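Long-range contacts in iodotyrosine deiodinase (Thermotoga neapolitana, PDB 6TYK), which uses FMN to remove halogen from halotyrosines such as 3-iodo-L-tyrosine and 3,5-diiodo-L-tyrosine, yielding tyrosine and halide: residues 13-18 / 134-139; 99-104 / 161-166. One frame throughout, in Å; residues are numbered along the deposited sequence. Where two conformers were deposited one is given.

Contact 1. Residues 13-18 / 134-139; sequences TVRRFK and GSVPYT. With FMN (flavin mononucleotide), chain C; IYR (3-iodo-tyrosine), chain D.
Phe17 turns the edge of its ring to Gly134, with CE1 3.4 Å from Gly134 O in the ring plane, while Val14 CG1 sits over one face, nearer its rim than its centre. The Arg15 guanidinium carries Thr13 CG2 over the centre of one face and meets the flavin pyrimidine at its edge. There Arg15 NE donates to FMN O2 (2.9 Å) and NH2 bonds both to O2 and, at 3.1 Å, to FMN N1. The side chain, extended from CG to NE, brings NE to the flavin; these bonds limit the guanidinium's rotation, and its charge would probably stabilise negative charge on the reduced flavin. The Tyr138 ring points its edge at FMN N3 and at IYR OXT. The methyl that covers Arg15 also presses on the second segment: Thr13 CG2 is only 3.4 Å from Val136 CG2, tighter than usual, and Val136 CG2 in turn touches FMN N1. Beside this packing, Val14 N donates to Ser135 O over 2.9 Å. Thr13 N binds the phosphate through FMN O1P, and Thr139 N binds FMN O4 (3.1 Å). Loop 13-18 and segment 134-139, far apart in sequence, thus line the FMN site of this nitroreductase-family enzyme.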
ATOM      1  N   THR A  13       5.324  12.731  -7.831  1.00 12.25           N
ATOM      2  CA  THR A  13       3.987  13.299  -7.898  1.00 10.51           C
ATOM      3  C   THR A  13       3.814  14.068  -9.195  1.00 11.44           C
ATOM      4  O   THR A  13       4.721  14.772  -9.651  1.00 12.13           O
ATOM      5  CB  THR A  13       3.730  14.294  -6.754  1.00 12.52           C
ATOM      6  OG1 THR A  13       4.303  13.810  -5.536  1.00 12.58           O
ATOM      7  CG2 THR A  13       2.229  14.483  -6.573  1.00 13.51           C
ATOM      8  N   VAL A  14       2.631  13.945  -9.775  1.00 10.63           N
ATOM      9  CA  VAL A  14       2.256  14.805 -10.879  1.00 10.96           C
ATOM     10  C   VAL A  14       0.989  15.544 -10.479  1.00 11.26           C
ATOM     11  O   VAL A  14      -0.038  14.924 -10.199  1.00 11.93           O
ATOM     12  CB  VAL A  14       2.037  14.010 -12.193  1.00 10.42           C
ATOM     13  CG1 VAL A  14       1.502  14.933 -13.292  1.00 11.65           C
ATOM     14  CG2 VAL A  14       3.333  13.338 -12.632  1.00 13.05           C
ATOM     15  N   ARG A  15       1.070  16.871 -10.435  1.00 10.94           N
ATOM     16  CA  ARG A  15      -0.086  17.705 -10.117  1.00 11.66           C
ATOM     17  C   ARG A  15      -0.401  18.626 -11.287  1.00 12.53           C
ATOM     18  O   ARG A  15      -1.327  19.431 -11.208  1.00 15.65           O
ATOM     19  CB  ARG A  15       0.186  18.548  -8.866  1.00 12.23           C
ATOM     20  CG  ARG A  15       0.443  17.717  -7.620  1.00 12.79           C
ATOM     21  CD  ARG A  15       0.757  18.586  -6.407  1.00 13.32           C
ATOM     22  NE  ARG A  15       0.925  17.792  -5.187  1.00 13.29           N
ATOM     23  CZ  ARG A  15       2.092  17.373  -4.713  1.00 13.10           C
ATOM     24  NH1 ARG A  15       3.219  17.666  -5.354  1.00 14.68           N
ATOM     25  NH2 ARG A  15       2.131  16.667  -3.592  1.00 13.40           N
ATOM     26  N   ARG A  16       0.392  18.509 -12.351  1.00 13.20           N
ATOM     27  CA  ARG A  16       0.217  19.284 -13.577  1.00 15.09           C
ATOM     28  C   ARG A  16      -0.044  18.308 -14.699  1.00 14.16           C
ATOM     29  O   ARG A  16       0.829  17.509 -15.046  1.00 14.09           O
ATOM     30  CB  ARG A  16       1.480  20.079 -13.919  1.00 15.45           C
ATOM     31  CG  ARG A  16       1.776  21.241 -13.000  1.00 15.39           C
ATOM     32  CD  ARG A  16       3.082  21.941 -13.388  1.00 14.97           C
ATOM     33  NE  ARG A  16       3.102  22.312 -14.802  1.00 16.05           N
ATOM     34  CZ  ARG A  16       2.599  23.442 -15.290  1.00 16.73           C
ATOM     35  NH1 ARG A  16       2.043  24.341 -14.483  1.00 16.15           N
ATOM     36  NH2 ARG A  16       2.652  23.673 -16.591  1.00 18.55           N
ATOM     37  N   PHE A  17      -1.237  18.378 -15.271  1.00 13.07           N
ATOM     38  CA  PHE A  17      -1.643  17.435 -16.298  1.00 12.68           C
ATOM     39  C   PHE A  17      -1.950  18.126 -17.605  1.00 14.45           C
ATOM     40  O   PHE A  17      -2.374  19.275 -17.623  1.00 17.05           O
ATOM     41  CB  PHE A  17      -2.887  16.685 -15.844  1.00 13.78           C
ATOM     42  CG  PHE A  17      -2.652  15.820 -14.645  1.00 12.74           C
ATOM     43  CD1 PHE A  17      -2.199  14.518 -14.797  1.00 13.47           C
ATOM     44  CD2 PHE A  17      -2.876  16.303 -13.368  1.00 13.20           C
ATOM     45  CE1 PHE A  17      -1.961  13.724 -13.703  1.00 12.60           C
ATOM     46  CE2 PHE A  17      -2.640  15.513 -12.266  1.00 14.06           C
ATOM     47  CZ  PHE A  17      -2.195  14.217 -12.432  1.00 13.74           C
ATOM     48  N   LYS A  18      -1.733  17.407 -18.699  1.00 16.55           N
ATOM     49  CA  LYS A  18      -2.259  17.819 -19.987  1.00 17.00           C
ATOM     50  C   LYS A  18      -3.733  17.438 -20.024  1.00 15.39           C
ATOM     51  O   LYS A  18      -4.167  16.554 -19.286  1.00 18.72           O
ATOM     52  CB  LYS A  18      -1.521  17.094 -21.109  1.00 18.32           C
ATOM     53  CG  LYS A  18      -0.041  17.407 -21.184  1.00 18.82           C
ATOM     54  CD  LYS A  18       0.622  16.625 -22.299  1.00 20.80           C
ATOM     55  CE  LYS A  18       2.128  16.832 -22.313  1.00 25.50           C
ATOM     56  NZ  LYS A  18       2.787  16.058 -23.408  1.00 27.83           N
ATOM     57  N   GLY A 134       0.846  10.105 -15.119  1.00 13.87           N
ATOM     58  CA  GLY A 134       1.179  10.683 -13.836  1.00 14.31           C
ATOM     59  C   GLY A 134      -0.021  10.621 -12.921  1.00 12.56           C
ATOM     60  O   GLY A 134      -1.164  10.430 -13.371  1.00 12.89           O
ATOM     61  N   SER A 135       0.236  10.781 -11.632  1.00 11.78           N
ATOM     62  CA  SER A 135      -0.848  10.861 -10.669  0.50 11.64           C
ATOM     63  C   SER A 135      -0.374  11.437  -9.349  1.00 10.69           C
ATOM     64  O   SER A 135       0.810  11.739  -9.162  1.00 10.74           O
ATOM     65  CB  SER A 135      -1.520   9.500 -10.455  0.50 13.18           C
ATOM     66  OG  SER A 135      -2.726   9.636  -9.707  0.50 12.22           O
ATOM     67  N   VAL A 136      -1.333  11.667  -8.471  1.00 11.38           N
ATOM     68  CA  VAL A 136      -1.081  12.143  -7.126  1.00 13.65           C
ATOM     69  C   VAL A 136      -2.155  11.500  -6.249  1.00 11.92           C
ATOM     70  O   VAL A 136      -3.328  11.506  -6.611  1.00 14.03           O
ATOM     71  CB  VAL A 136      -1.160  13.683  -7.038  1.00 14.92           C
ATOM     72  CG1 VAL A 136      -2.466  14.208  -7.636  1.00 14.74           C
ATOM     73  CG2 VAL A 136      -1.003  14.148  -5.599  1.00 15.67           C
ATOM     74  N   PRO A 137      -1.759  10.887  -5.125  1.00 12.94           N
ATOM     75  CA  PRO A 137      -2.767  10.347  -4.217  1.00 13.46           C
ATOM     76  C   PRO A 137      -3.390  11.496  -3.453  1.00 14.40           C
ATOM     77  O   PRO A 137      -2.844  11.950  -2.466  1.00 20.63           O
ATOM     78  CB  PRO A 137      -1.950   9.458  -3.267  1.00 12.84           C
ATOM     79  CG  PRO A 137      -0.614   9.283  -3.927  1.00 14.73           C
ATOM     80  CD  PRO A 137      -0.397  10.555  -4.684  1.00 15.07           C
ATOM     81  N   TYR A 138      -4.513  11.984  -3.937  1.00 11.54           N
ATOM     82  CA  TYR A 138      -5.125  13.157  -3.356  1.00 11.97           C
ATOM     83  C   TYR A 138      -6.105  12.758  -2.264  1.00 10.33           C
ATOM     84  O   TYR A 138      -6.995  11.930  -2.477  1.00 10.67           O
ATOM     85  CB  TYR A 138      -5.797  13.996  -4.440  1.00 12.44           C
ATOM     86  CG  TYR A 138      -6.520  15.163  -3.844  1.00 11.67           C
ATOM     87  CD1 TYR A 138      -5.836  16.087  -3.071  1.00 12.82           C
ATOM     88  CD2 TYR A 138      -7.891  15.311  -3.994  1.00 12.72           C
ATOM     89  CE1 TYR A 138      -6.488  17.141  -2.487  1.00 12.77           C
ATOM     90  CE2 TYR A 138      -8.558  16.369  -3.417  1.00 13.77           C
ATOM     91  CZ  TYR A 138      -7.850  17.279  -2.665  1.00 13.12           C
ATOM     92  OH  TYR A 138      -8.503  18.332  -2.072  1.00 16.62           O
ATOM     93  N   THR A 139      -5.900  13.313  -1.078  1.00 11.75           N
ATOM     94  CA  THR A 139      -6.703  12.973   0.084  1.00 13.64           C
ATOM     95  C   THR A 139      -7.268  14.250   0.698  1.00 15.26           C
ATOM     96  O   THR A 139      -6.626  14.881   1.542  1.00 18.39           O
ATOM     97  CB  THR A 139      -5.876  12.201   1.126  1.00 14.59           C
ATOM     98  OG1 THR A 139      -4.723  12.969   1.477  1.00 14.63           O
ATOM     99  CG2 THR A 139      -5.415  10.864   0.563  1.00 15.26           C
TER
HETATM  100  N1  FMN C 301      -0.386  15.325  -2.334  1.00 11.67           N
HETATM  101  C2  FMN C 301      -1.235  16.393  -2.384  1.00 12.49           C
HETATM  102  O2  FMN C 301      -0.955  17.348  -3.088  1.00 13.99           O
HETATM  103  N3  FMN C 301      -2.401  16.400  -1.663  1.00 12.73           N
HETATM  104  C4  FMN C 301      -2.735  15.345  -0.859  1.00 12.53           C
HETATM  105  O4  FMN C 301      -3.792  15.383  -0.217  1.00 13.36           O
HETATM  106  C4A FMN C 301      -1.875  14.245  -0.809  1.00 10.92           C
HETATM  107  N5  FMN C 301      -2.192  13.154  -0.029  1.00 12.83           N
HETATM  108  C5A FMN C 301      -1.346  12.058  -0.002  1.00 12.28           C
HETATM  109  C6  FMN C 301      -1.687  10.958   0.773  1.00 11.62           C
HETATM  110  C7  FMN C 301      -0.878   9.833   0.816  1.00 11.06           C
HETATM  111  C7M FMN C 301      -1.299   8.666   1.671  1.00 12.29           C
HETATM  112  C8  FMN C 301       0.295   9.816   0.075  1.00 11.65           C
HETATM  113  C8M FMN C 301       1.199   8.612   0.100  1.00 14.36           C
HETATM  114  C9  FMN C 301       0.638  10.919  -0.702  1.00 11.37           C
HETATM  115  C9A FMN C 301      -0.176  12.048  -0.749  1.00 11.13           C
HETATM  116  N10 FMN C 301       0.160  13.167  -1.510  1.00 10.37           N
HETATM  117  C10 FMN C 301      -0.709  14.234  -1.568  1.00 10.76           C
HETATM  118  C1' FMN C 301       1.423  13.200  -2.324  1.00 10.17           C
HETATM  119  C2' FMN C 301       2.636  13.473  -1.407  1.00 10.95           C
HETATM  120  O2' FMN C 301       2.703  14.841  -1.019  1.00 11.73           O
HETATM  121  C3' FMN C 301       3.913  13.028  -2.125  1.00 10.82           C
HETATM  122  O3' FMN C 301       3.852  11.623  -2.283  1.00 11.14           O
HETATM  123  C4' FMN C 301       5.199  13.413  -1.392  1.00 11.28           C
HETATM  124  O4' FMN C 301       5.328  14.827  -1.364  1.00 12.04           O
HETATM  125  C5' FMN C 301       6.416  12.814  -2.080  1.00 10.63           C
HETATM  126  O5' FMN C 301       6.414  13.205  -3.435  1.00 11.13           O
HETATM  127  P   FMN C 301       7.590  12.749  -4.431  1.00 11.89           P
HETATM  128  O1P FMN C 301       7.292  13.494  -5.728  1.00 12.26           O
HETATM  129  O2P FMN C 301       7.480  11.268  -4.667  1.00 13.77           O
HETATM  130  O3P FMN C 301       8.907  13.194  -3.826  1.00 11.51           O
HETATM  131  N   IYR D 302      -4.743  17.694   1.032  1.00 14.81           N
HETATM  132  CA  IYR D 302      -4.057  18.955   1.148  1.00 14.93           C
HETATM  133  CB  IYR D 302      -2.799  18.974   2.034  1.00 14.20           C
HETATM  134  CC  IYR D 302      -1.781  17.923   1.751  1.00 13.58           C
HETATM  135  CD  IYR D 302      -1.737  16.786   2.557  1.00 13.17           C
HETATM  136  CE  IYR D 302      -0.791  15.779   2.365  1.00 13.78           C
HETATM  137  IE  IYR D 302      -0.838  14.157   3.561  1.00 20.46           I
HETATM  138  CF  IYR D 302       0.152  15.931   1.344  1.00 12.10           C
HETATM  139  OF  IYR D 302       1.118  15.001   1.088  1.00 12.57           O
HETATM  140  CG  IYR D 302       0.123  17.065   0.512  1.00 13.34           C
HETATM  141  CH  IYR D 302      -0.828  18.057   0.728  1.00 13.24           C
HETATM  142  C   IYR D 302      -3.647  19.511  -0.204  1.00 16.02           C
HETATM  143  O   IYR D 302      -3.189  20.623  -0.465  1.00 17.41           O
HETATM  144  OXT IYR D 302      -3.823  18.650  -1.237  1.00 14.99           O

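Contact 2. Residues 99-104 / 161-166; sequences PYLLLV and ILPVGY
Tyr100 and Val164 form a hydrogen-bonded pair in an antiparallel ladder, where strands 100-107 and 156-165 run side by side in the central sheet of the nitroreductase fold. Val164 N donates to Tyr100 O over 2.8 Å; the return bond, Tyr100 N to Val164 O, is longer at 3.2 Å. Two residues on, Leu102 and Leu162 exchange a second pair of bonds, with Leu162 N 2.7 Å from Leu102 O and Leu102 N returning a bond to Leu162 O. Between them Leu101 and Pro163 form the non-hydrogen-bonded pair of the ladder, a position where Pro163 needs no N-H to face Leu101, and a CA-H...O contact from Pro163 CA to Tyr100 O adds a weak link.

The side chains alternate between the faces. Leu102 and Leu162 run alongside each other on one face, CD2 of the first against CD1 of the second. With CG anti to the carbonyl carbon (chi1 -66°), Leu162 places that atom 4.1 Å from Leu102 O, and its CD1 also reaches Val104 CG2 at 3.7 Å. On the other face Leu101 CD2 rests on Pro163 CB, and Leu103 CD1 on Ile161 CG2.

Just before the first residue of strand 100-107, Pro99 lays CD 3.3 Å from Val164 O and CG 3.7 Å from Gly165 CA. An alanine here would probably leave a gap over Gly165, since both ring carbons that touch it would be gone.

Farther out, helix 113-130 covers the face of Leu102, Leu162 and Val164 through Leu124, Leu125 and Leu128, while Leu95 packs on Leu101, Ile161 and Pro163. Strand 46-51 bonds to the other edge of 100-107, and the Tyr100 hydroxyl OH is held by a hydrogen bond to Pro22 O.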
ATOM      1  N   PRO A  99      -7.619  14.243 -17.109  1.00 14.14           N
ATOM      2  CA  PRO A  99      -8.690  13.625 -17.903  1.00 14.05           C
ATOM      3  C   PRO A  99      -9.446  12.550 -17.134  1.00 15.06           C
ATOM      4  O   PRO A  99     -10.612  12.297 -17.433  1.00 16.64           O
ATOM      5  CB  PRO A  99      -7.943  13.025 -19.101  1.00 16.36           C
ATOM      6  CG  PRO A  99      -6.530  12.884 -18.640  1.00 16.60           C
ATOM      7  CD  PRO A  99      -6.292  14.034 -17.706  1.00 15.37           C
ATOM      8  N   TYR A 100      -8.794  11.944 -16.148  1.00 13.60           N
ATOM      9  CA  TYR A 100      -9.436  10.942 -15.314  1.00 13.42           C
ATOM     10  C   TYR A 100      -9.253  11.300 -13.855  1.00 12.70           C
ATOM     11  O   TYR A 100      -8.148  11.667 -13.450  1.00 13.56           O
ATOM     12  CB  TYR A 100      -8.779   9.574 -15.498  1.00 14.04           C
ATOM     13  CG  TYR A 100      -8.812   8.976 -16.877  1.00 14.86           C
ATOM     14  CD1 TYR A 100      -9.968   8.398 -17.376  1.00 13.94           C
ATOM     15  CD2 TYR A 100      -7.666   8.924 -17.652  1.00 14.98           C
ATOM     16  CE1 TYR A 100      -9.989   7.823 -18.629  1.00 15.19           C
ATOM     17  CE2 TYR A 100      -7.676   8.348 -18.905  1.00 16.17           C
ATOM     18  CZ  TYR A 100      -8.841   7.804 -19.386  1.00 16.00           C
ATOM     19  OH  TYR A 100      -8.852   7.234 -20.634  1.00 17.45           O
ATOM     20  N   LEU A 101     -10.318  11.178 -13.066  1.00 11.23           N
ATOM     21  CA  LEU A 101     -10.158  11.070 -11.624  1.00 11.11           C
ATOM     22  C   LEU A 101     -10.492   9.638 -11.255  1.00 10.90           C
ATOM     23  O   LEU A 101     -11.642   9.201 -11.370  1.00 12.82           O
ATOM     24  CB  LEU A 101     -11.061  12.030 -10.863  1.00 12.29           C
ATOM     25  CG  LEU A 101     -10.969  13.493 -11.277  1.00 13.19           C
ATOM     26  CD1 LEU A 101     -11.912  14.316 -10.418  1.00 14.57           C
ATOM     27  CD2 LEU A 101      -9.540  13.999 -11.147  1.00 14.01           C
ATOM     28  N   LEU A 102      -9.473   8.891 -10.851  1.00 11.19           N
ATOM     29  CA  LEU A 102      -9.681   7.507 -10.462  1.00 10.45           C
ATOM     30  C   LEU A 102      -9.948   7.485  -8.971  1.00 10.09           C
ATOM     31  O   LEU A 102      -9.056   7.772  -8.161  1.00 12.02           O
ATOM     32  CB  LEU A 102      -8.446   6.676 -10.792  1.00 12.51           C
ATOM     33  CG  LEU A 102      -8.512   5.224 -10.313  1.00 13.47           C
ATOM     34  CD1 LEU A 102      -9.589   4.419 -11.052  1.00 13.87           C
ATOM     35  CD2 LEU A 102      -7.152   4.556 -10.447  1.00 16.37           C
ATOM     36  N   LEU A 103     -11.193   7.205  -8.606  1.00 10.86           N
ATOM     37  CA  LEU A 103     -11.552   7.091  -7.205  1.00 11.21           C
ATOM     38  C   LEU A 103     -11.403   5.649  -6.776  1.00 10.84           C
ATOM     39  O   LEU A 103     -11.991   4.745  -7.368  1.00 12.60           O
ATOM     40  CB  LEU A 103     -12.975   7.606  -6.953  1.00 11.59           C
ATOM     41  CG  LEU A 103     -13.094   9.128  -6.749  1.00 12.52           C
ATOM     42  CD1 LEU A 103     -12.558   9.912  -7.948  1.00 14.31           C
ATOM     43  CD2 LEU A 103     -14.534   9.509  -6.465  1.00 14.45           C
ATOM     44  N   VAL A 104     -10.606   5.442  -5.739  1.00 10.62           N
ATOM     45  CA  VAL A 104     -10.290   4.103  -5.270  1.00 10.95           C
ATOM     46  C   VAL A 104     -10.984   3.870  -3.938  1.00  9.28           C
ATOM     47  O   VAL A 104     -10.789   4.630  -2.978  1.00 11.31           O
ATOM     48  CB  VAL A 104      -8.766   3.915  -5.100  1.00 12.57           C
ATOM     49  CG1 VAL A 104      -8.462   2.508  -4.624  1.00 15.33           C
ATOM     50  CG2 VAL A 104      -8.049   4.193  -6.410  1.00 12.41           C
ATOM     51  N   ILE A 161      -8.388   9.848  -4.108  1.00  9.70           N
ATOM     52  CA  ILE A 161      -8.711  10.317  -5.447  1.00 10.82           C
ATOM     53  C   ILE A 161      -7.397  10.391  -6.186  1.00 10.94           C
ATOM     54  O   ILE A 161      -6.487  11.112  -5.769  1.00 11.63           O
ATOM     55  CB  ILE A 161      -9.342  11.718  -5.394  1.00 12.08           C
ATOM     56  CG1 ILE A 161     -10.673  11.670  -4.636  1.00 13.16           C
ATOM     57  CG2 ILE A 161      -9.514  12.297  -6.806  1.00 13.43           C
ATOM     58  CD1 ILE A 161     -11.182  13.047  -4.261  1.00 14.73           C
ATOM     59  N   LEU A 162      -7.285   9.649  -7.278  1.00 11.55           N
ATOM     60  CA  LEU A 162      -6.066   9.665  -8.074  1.00 11.03           C
ATOM     61  C   LEU A 162      -6.323  10.323  -9.418  1.00 10.20           C
ATOM     62  O   LEU A 162      -6.806   9.674 -10.346  1.00 11.09           O
ATOM     63  CB  LEU A 162      -5.557   8.243  -8.320  1.00 12.66           C
ATOM     64  CG  LEU A 162      -5.065   7.458  -7.111  1.00 17.07           C
ATOM     65  CD1 LEU A 162      -4.972   5.986  -7.476  1.00 19.98           C
ATOM     66  CD2 LEU A 162      -3.708   7.958  -6.656  1.00 16.68           C
ATOM     67  N   PRO A 163      -6.011  11.616  -9.536  1.00 11.64           N
ATOM     68  CA  PRO A 163      -6.050  12.225 -10.866  1.00 12.36           C
ATOM     69  C   PRO A 163      -5.015  11.530 -11.735  1.00 12.63           C
ATOM     70  O   PRO A 163      -3.893  11.297 -11.276  1.00 13.66           O
ATOM     71  CB  PRO A 163      -5.654  13.683 -10.608  1.00 13.50           C
ATOM     72  CG  PRO A 163      -5.887  13.885  -9.131  1.00 15.47           C
ATOM     73  CD  PRO A 163      -5.586  12.568  -8.498  1.00 14.33           C
ATOM     74  N   VAL A 164      -5.406  11.161 -12.948  1.00 11.68           N
ATOM     75  CA  VAL A 164      -4.510  10.465 -13.860  1.00 12.76           C
ATOM     76  C   VAL A 164      -4.548  11.123 -15.226  1.00 13.06           C
ATOM     77  O   VAL A 164      -5.611  11.460 -15.737  1.00 14.45           O
ATOM     78  CB  VAL A 164      -4.888   8.981 -14.007  1.00 14.12           C
ATOM     79  CG1 VAL A 164      -3.979   8.298 -15.038  1.00 16.90           C
ATOM     80  CG2 VAL A 164      -4.787   8.279 -12.658  1.00 15.65           C
ATOM     81  N   GLY A 165      -3.376  11.308 -15.811  1.00 12.41           N
ATOM     82  CA  GLY A 165      -3.285  11.843 -17.151  1.00 12.37           C
ATOM     83  C   GLY A 165      -1.831  11.945 -17.543  1.00 12.35           C
ATOM     84  O   GLY A 165      -0.948  11.457 -16.838  1.00 13.07           O
ATOM     85  N   TYR A 166      -1.577  12.567 -18.683  1.00 13.25           N
ATOM     86  CA  TYR A 166      -0.213  12.791 -19.125  1.00 13.35           C
ATOM     87  C   TYR A 166       0.370  13.942 -18.329  1.00 12.91           C
ATOM     88  O   TYR A 166      -0.283  14.967 -18.148  1.00 14.28           O
ATOM     89  CB  TYR A 166      -0.203  13.146 -20.611  1.00 13.99           C
ATOM     90  CG  TYR A 166      -0.645  12.010 -21.498  1.00 17.08           C
ATOM     91  CD1 TYR A 166       0.069  10.825 -21.526  1.00 18.00           C
ATOM     92  CD2 TYR A 166      -1.770  12.122 -22.308  1.00 19.26           C
ATOM     93  CE1 TYR A 166      -0.313   9.784 -22.338  1.00 19.87           C
ATOM     94  CE2 TYR A 166      -2.162  11.078 -23.126  1.00 21.75           C
ATOM     95  CZ  TYR A 166      -1.431   9.913 -23.132  1.00 21.70           C
ATOM     96  OH  TYR A 166      -1.808   8.867 -23.942  1.00 23.94           O
TER

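From the N terminus the chain first lays down 13-18, in the loop after helix 4-10, then strand segment 99-104, next 134-139, and last 161-166. Contact 1 therefore closes a loop of 115 residues and contact 2 one of 56, and the two cross rather than nest, because each begins or ends inside the other's loop. Their centres lie 8 Å apart. The second segments join directly, since strands 134-135 and 156-165 are neighbours in the sheet: Ser135 OG is 2.6 Å from Pro163 O and Gly134 N 2.8 Å from Gly165 O, both probable hydrogen bonds. A continuous path thus runs from the sheet interior, through its edge strand, to the flavin-binding loop.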